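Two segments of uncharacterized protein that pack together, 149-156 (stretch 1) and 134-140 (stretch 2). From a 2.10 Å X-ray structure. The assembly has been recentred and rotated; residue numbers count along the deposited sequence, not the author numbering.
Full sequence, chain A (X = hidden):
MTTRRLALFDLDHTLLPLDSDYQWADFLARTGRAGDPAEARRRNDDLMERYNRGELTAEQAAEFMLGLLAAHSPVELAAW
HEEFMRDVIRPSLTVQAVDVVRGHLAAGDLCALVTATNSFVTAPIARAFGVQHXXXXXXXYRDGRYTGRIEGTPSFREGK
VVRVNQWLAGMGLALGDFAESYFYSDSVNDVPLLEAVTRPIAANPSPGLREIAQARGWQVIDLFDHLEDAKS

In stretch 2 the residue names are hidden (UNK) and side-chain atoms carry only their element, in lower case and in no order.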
ATOM      1  N   ARG A 149       9.719  13.953   4.815  1.00 14.70           N
ATOM      2  CA  ARG A 149      10.677  13.169   4.066  1.00 14.25           C
ATOM      3  C   ARG A 149      10.462  11.660   4.220  1.00 14.99           C
ATOM      4  O   ARG A 149       9.899  11.174   5.227  1.00 15.39           O
ATOM      5  CB  ARG A 149      12.098  13.540   4.510  1.00 14.87           C
ATOM      6  CG  ARG A 149      12.385  15.064   4.472  1.00 18.53           C
ATOM      7  CD  ARG A 149      13.878  15.337   4.497  1.00 23.25           C
ATOM      8  NE  ARG A 149      14.531  14.634   5.611  1.00 25.44           N
ATOM      9  CZ  ARG A 149      15.845  14.665   5.846  1.00 28.04           C
ATOM     10  NH1 ARG A 149      16.636  15.406   5.099  1.00 27.09           N
ATOM     11  NH2 ARG A 149      16.364  14.005   6.875  1.00 27.95           N
ATOM     12  N   ILE A 150      10.907  10.902   3.225  1.00 15.25           N
ATOM     13  CA  ILE A 150      10.863   9.423   3.251  1.00 15.83           C
ATOM     14  C   ILE A 150      12.036   8.871   4.029  1.00 16.33           C
ATOM     15  O   ILE A 150      13.144   9.331   3.853  1.00 16.15           O
ATOM     16  CB  ILE A 150      10.953   8.834   1.839  1.00 16.17           C
ATOM     17  CG1 ILE A 150       9.718   9.247   1.044  1.00 18.08           C
ATOM     18  CG2 ILE A 150      11.015   7.300   1.873  1.00 15.98           C
ATOM     19  CD1 ILE A 150       9.809   8.947  -0.432  1.00 21.05           C
ATOM     20  N   GLU A 151      11.779   7.894   4.892  1.00 16.48           N
ATOM     21  CA  GLU A 151      12.801   7.207   5.623  1.00 18.59           C
ATOM     22  C   GLU A 151      13.100   5.907   4.909  1.00 18.25           C
ATOM     23  O   GLU A 151      12.247   4.996   4.821  1.00 19.69           O
ATOM     24  CB  GLU A 151      12.283   7.008   7.059  1.00 19.89           C
ATOM     25  CG  GLU A 151      13.084   6.161   7.997  1.00 23.55           C
ATOM     26  CD  GLU A 151      14.175   6.953   8.617  1.00 30.41           C
ATOM     27  OE1 GLU A 151      13.877   7.955   9.311  1.00 31.95           O
ATOM     28  OE2 GLU A 151      15.350   6.547   8.428  1.00 36.97           O
ATOM     29  N   GLY A 152      14.300   5.806   4.347  1.00 18.37           N
ATOM     30  CA  GLY A 152      14.763   4.562   3.722  1.00 16.67           C
ATOM     31  C   GLY A 152      14.190   4.369   2.323  1.00 16.52           C
ATOM     32  O   GLY A 152      14.005   5.336   1.596  1.00 16.01           O
ATOM     33  N   THR A 153      14.028   3.119   1.895  1.00 15.54           N
ATOM     34  CA  THR A 153      13.652   2.849   0.526  1.00 15.20           C
ATOM     35  C   THR A 153      12.116   2.835   0.444  1.00 15.52           C
ATOM     36  O   THR A 153      11.471   2.202   1.267  1.00 14.22           O
ATOM     37  CB  THR A 153      14.168   1.484   0.071  1.00 14.82           C
ATOM     38  OG1 THR A 153      15.586   1.459   0.189  1.00 18.49           O
ATOM     39  CG2 THR A 153      13.780   1.185  -1.380  1.00 14.92           C
ATOM     40  N   PRO A 154      11.542   3.551  -0.541  1.00 16.32           N
ATOM     41  CA  PRO A 154      10.118   3.492  -0.754  1.00 16.84           C
ATOM     42  C   PRO A 154       9.654   2.107  -1.199  1.00 17.48           C
ATOM     43  O   PRO A 154      10.384   1.387  -1.909  1.00 18.61           O
ATOM     44  CB  PRO A 154       9.839   4.547  -1.827  1.00 16.93           C
ATOM     45  CG  PRO A 154      11.170   5.079  -2.259  1.00 18.66           C
ATOM     46  CD  PRO A 154      12.232   4.549  -1.382  1.00 17.16           C
ATOM     47  N   SER A 155       8.471   1.734  -0.737  1.00 16.84           N
ATOM     48  CA  SER A 155       7.861   0.453  -1.083  1.00 16.78           C
ATOM     49  C   SER A 155       7.030   0.657  -2.347  1.00 15.87           C
ATOM     50  O   SER A 155       5.810   0.618  -2.362  1.00 14.06           O
ATOM     51  CB  SER A 155       7.061  -0.080   0.092  1.00 16.17           C
ATOM     52  OG  SER A 155       6.844  -1.453  -0.107  1.00 17.81           O
ATOM     53  N   PHE A 156       7.764   0.916  -3.414  1.00 16.26           N
ATOM     54  CA  PHE A 156       7.167   1.311  -4.697  1.00 16.49           C
ATOM     55  C   PHE A 156       8.011   0.763  -5.829  1.00 15.99           C
ATOM     56  O   PHE A 156       9.233   0.886  -5.832  1.00 14.11           O
ATOM     57  CB  PHE A 156       7.028   2.823  -4.779  1.00 15.94           C
ATOM     58  CG  PHE A 156       6.429   3.316  -6.062  1.00 15.68           C
ATOM     59  CD1 PHE A 156       5.123   3.094  -6.351  1.00 18.19           C
ATOM     60  CD2 PHE A 156       7.210   4.059  -6.969  1.00 16.85           C
ATOM     61  CE1 PHE A 156       4.550   3.563  -7.562  1.00 20.04           C
ATOM     62  CE2 PHE A 156       6.672   4.570  -8.149  1.00 17.80           C
ATOM     63  CZ  PHE A 156       5.316   4.314  -8.447  1.00 19.36           C
ATOM     64  N   UNK A 134       3.922  -5.234   7.871  1.00 10.53           N
ATOM     65  CA  UNK A 134       3.625  -4.156   6.920  1.00 11.35           C
ATOM     66  C   UNK A 134       4.924  -3.700   6.296  1.00 11.45           C
ATOM     67  O   UNK A 134       5.852  -3.338   6.999  1.00 11.31           O
ATOM     68  c   UNK A 134       2.357  -0.568   7.683  1.00 13.40           C
ATOM     69  c   UNK A 134       3.056  -2.958   7.645  1.00 10.59           C
ATOM     70  c   UNK A 134       2.756  -1.709   6.792  1.00 13.45           C
ATOM     71  c   UNK A 134       1.693  -1.950   5.739  1.00  8.72           C
ATOM     72  N   UNK A 135       4.965  -3.674   4.985  1.00 11.16           N
ATOM     73  CA  UNK A 135       6.147  -3.266   4.282  1.00 11.94           C
ATOM     74  C   UNK A 135       5.684  -2.090   3.410  1.00 11.90           C
ATOM     75  O   UNK A 135       5.264  -2.252   2.232  1.00 10.73           O
ATOM     76  c   UNK A 135       6.753  -4.449   3.479  1.00 12.65           C
ATOM     77  c   UNK A 135       7.994  -4.002   2.713  1.00 12.17           C
ATOM     78  c   UNK A 135       7.121  -5.645   4.401  1.00 15.08           C
ATOM     79  c   UNK A 135       7.099  -7.021   3.692  1.00 18.62           C
ATOM     80  N   UNK A 136       5.718  -0.910   4.024  1.00 10.69           N
ATOM     81  CA  UNK A 136       5.174   0.326   3.438  1.00 10.41           C
ATOM     82  C   UNK A 136       6.228   1.420   3.377  1.00 11.15           C
ATOM     83  O   UNK A 136       7.198   1.379   4.096  1.00 11.09           O
ATOM     84  c   UNK A 136       3.956   0.851   4.265  1.00  9.50           C
ATOM     85  N   UNK A 137       6.034   2.413   2.505  1.00 12.37           N
ATOM     86  CA  UNK A 137       6.914   3.597   2.489  1.00 12.09           C
ATOM     87  C   UNK A 137       6.789   4.215   3.886  1.00 13.94           C
ATOM     88  O   UNK A 137       5.688   4.329   4.433  1.00 12.33           O
ATOM     89  c   UNK A 137       6.489   4.527   1.401  1.00 12.74           C
ATOM     90  c   UNK A 137       7.312   5.902   1.363  1.00 11.79           C
ATOM     91  o   UNK A 137       6.678   3.816   0.178  1.00 11.50           O
ATOM     92  N   UNK A 138       7.919   4.535   4.486  1.00 12.75           N
ATOM     93  CA  UNK A 138       7.930   5.010   5.849  1.00 13.97           C
ATOM     94  C   UNK A 138       8.197   6.491   5.887  1.00 14.39           C
ATOM     95  O   UNK A 138       9.203   6.983   5.350  1.00 13.35           O
ATOM     96  o   UNK A 138       7.427   2.481   7.208  1.00 17.95           O
ATOM     97  c   UNK A 138       8.624   2.806   6.934  1.00 18.19           C
ATOM     98  o   UNK A 138       9.559   1.983   6.818  1.00 20.15           O
ATOM     99  c   UNK A 138       8.977   4.295   6.711  1.00 13.83           C
ATOM    100  N   UNK A 139       7.334   7.204   6.603  1.00 14.35           N
ATOM    101  CA  UNK A 139       7.571   8.619   6.782  1.00 13.85           C
ATOM    102  C   UNK A 139       8.606   8.853   7.862  1.00 14.60           C
ATOM    103  O   UNK A 139       8.521   8.251   8.928  1.00 14.37           O
ATOM    104  c   UNK A 139       6.188   9.167   7.216  1.00 15.53           C
ATOM    105  c   UNK A 139       5.395   8.093   7.608  1.00 14.39           C
ATOM    106  c   UNK A 139       6.117   6.735   7.287  1.00 13.71           C
ATOM    107  N   UNK A 140       9.605   9.695   7.597  1.00 13.32           N
ATOM    108  CA  UNK A 140      10.534  10.092   8.638  1.00 13.10           C
ATOM    109  C   UNK A 140       9.745  10.836   9.754  1.00 12.16           C
ATOM    110  O   UNK A 140       8.913  11.742   9.474  1.00 10.14           O
ATOM    111  o   UNK A 140      14.758  12.408   8.479  1.00 21.94           O
ATOM    112  o   UNK A 140      13.050  13.567   7.809  1.00 18.10           O
ATOM    113  c   UNK A 140      12.636  11.472   9.035  1.00 16.12           C
ATOM    114  c   UNK A 140      13.547  12.575   8.402  1.00 18.71           C
ATOM    115  c   UNK A 140      11.623  10.997   8.058  1.00 12.62           C
TER
HETATM  116  O   HOH W   1      10.381   4.023   2.941  1.00 10.74           O
HETATM  117  O   HOH W   2      12.114   2.484   5.846  1.00 16.04           O
HETATM  118  O   HOH W   3       7.850  12.377   7.042  1.00  9.63           O

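Position 134 carries four carbons, with the chain forking at the second of them. Nothing on stretch 1 lies within contact distance. A fork one carbon removed from CB marks Leu134, a strand residue whose side chain plays no part in this contact.

Position 135 also has four carbons, but here the fork is at the first, and one arm is two carbons long. The approach to stretch 1 is marginal, the one-carbon arm lying 4.0 Å from Ser155 OG, and the end of the side chain leads away. That is Ile135. The backbone does the work: Ser155 OG donates a hydrogen bond to Ile135 O at 2.9 Å.

At position 136 a single carbon follows CA, and it points away from stretch 1. This is Ala136, buried, with its backbone carbonyl carbon C 3.7 Å from Ser155 CB.

Position 137 has a first carbon bearing one oxygen and one carbon. The oxygen lies 2.9 Å from Ser155 N and 3.6 Å from Pro154 CA, while the terminal carbon comes within 4.0 Å of Ile150 CG2. A branched carbon with unlike arms is threonine, Thr137. Its OG1 accepts a hydrogen bond from Ser155 N, so a side chain supplies an acceptor to the backbone where the strand pairing has lapsed, and its methyl meets an aliphatic neighbor.

Position 138 shows two carbons, the second carrying two oxygens, and its CB is 4.3 Å from Glu151 CB. A short carboxylate makes this Asp138. Water 2 ties this carboxylate to the facing main chain, donating to Asp138 OD2 at 2.8 Å and to Glu151 O at 2.7 Å. The direct link is between main chains, Glu151 N to Asp138 O at 2.8 Å and nearly straight.

Position 139 has three carbons closing a ring onto the backbone N, which identifies Pro139. The ring has no NH to offer, and it sits at a non-hydrogen-bonded pair with Ile150, where none is needed; both side chains point away from the opposing stretch.

Position 140 has three carbons, the third bearing two oxygens that reach the guanidinium of Arg149. Three carbons ending in a carboxylate make Glu140, held extended with chi1 and chi2 both t. Arg149 NE donates to OE1 of Glu140 at 2.9 Å and Arg149 NH2 to OE2 of Glu140 at 2.8 Å, a two-pronged salt bridge near the guanidinium plane. In the same pair, Glu140 N donates to Arg149 O at 2.8 Å.

The contact is a short antiparallel ladder with a different fastening at each end. Two backbone hydrogen bonds hold the ladder, one of them within the Arg149 and Glu140 pair, whose side chains also clamp that end. At the other, stretch 1 has left its strand for a loop, and hydroxyls make the links through Thr137 and Ser155. Water 1 fills the gap between, accepting from Asp138 N at 3.0 Å and donating to Glu151 O at 2.8 Å and Thr153 O at 2.7 Å.

Stretch 2 134-140: LIATDPE
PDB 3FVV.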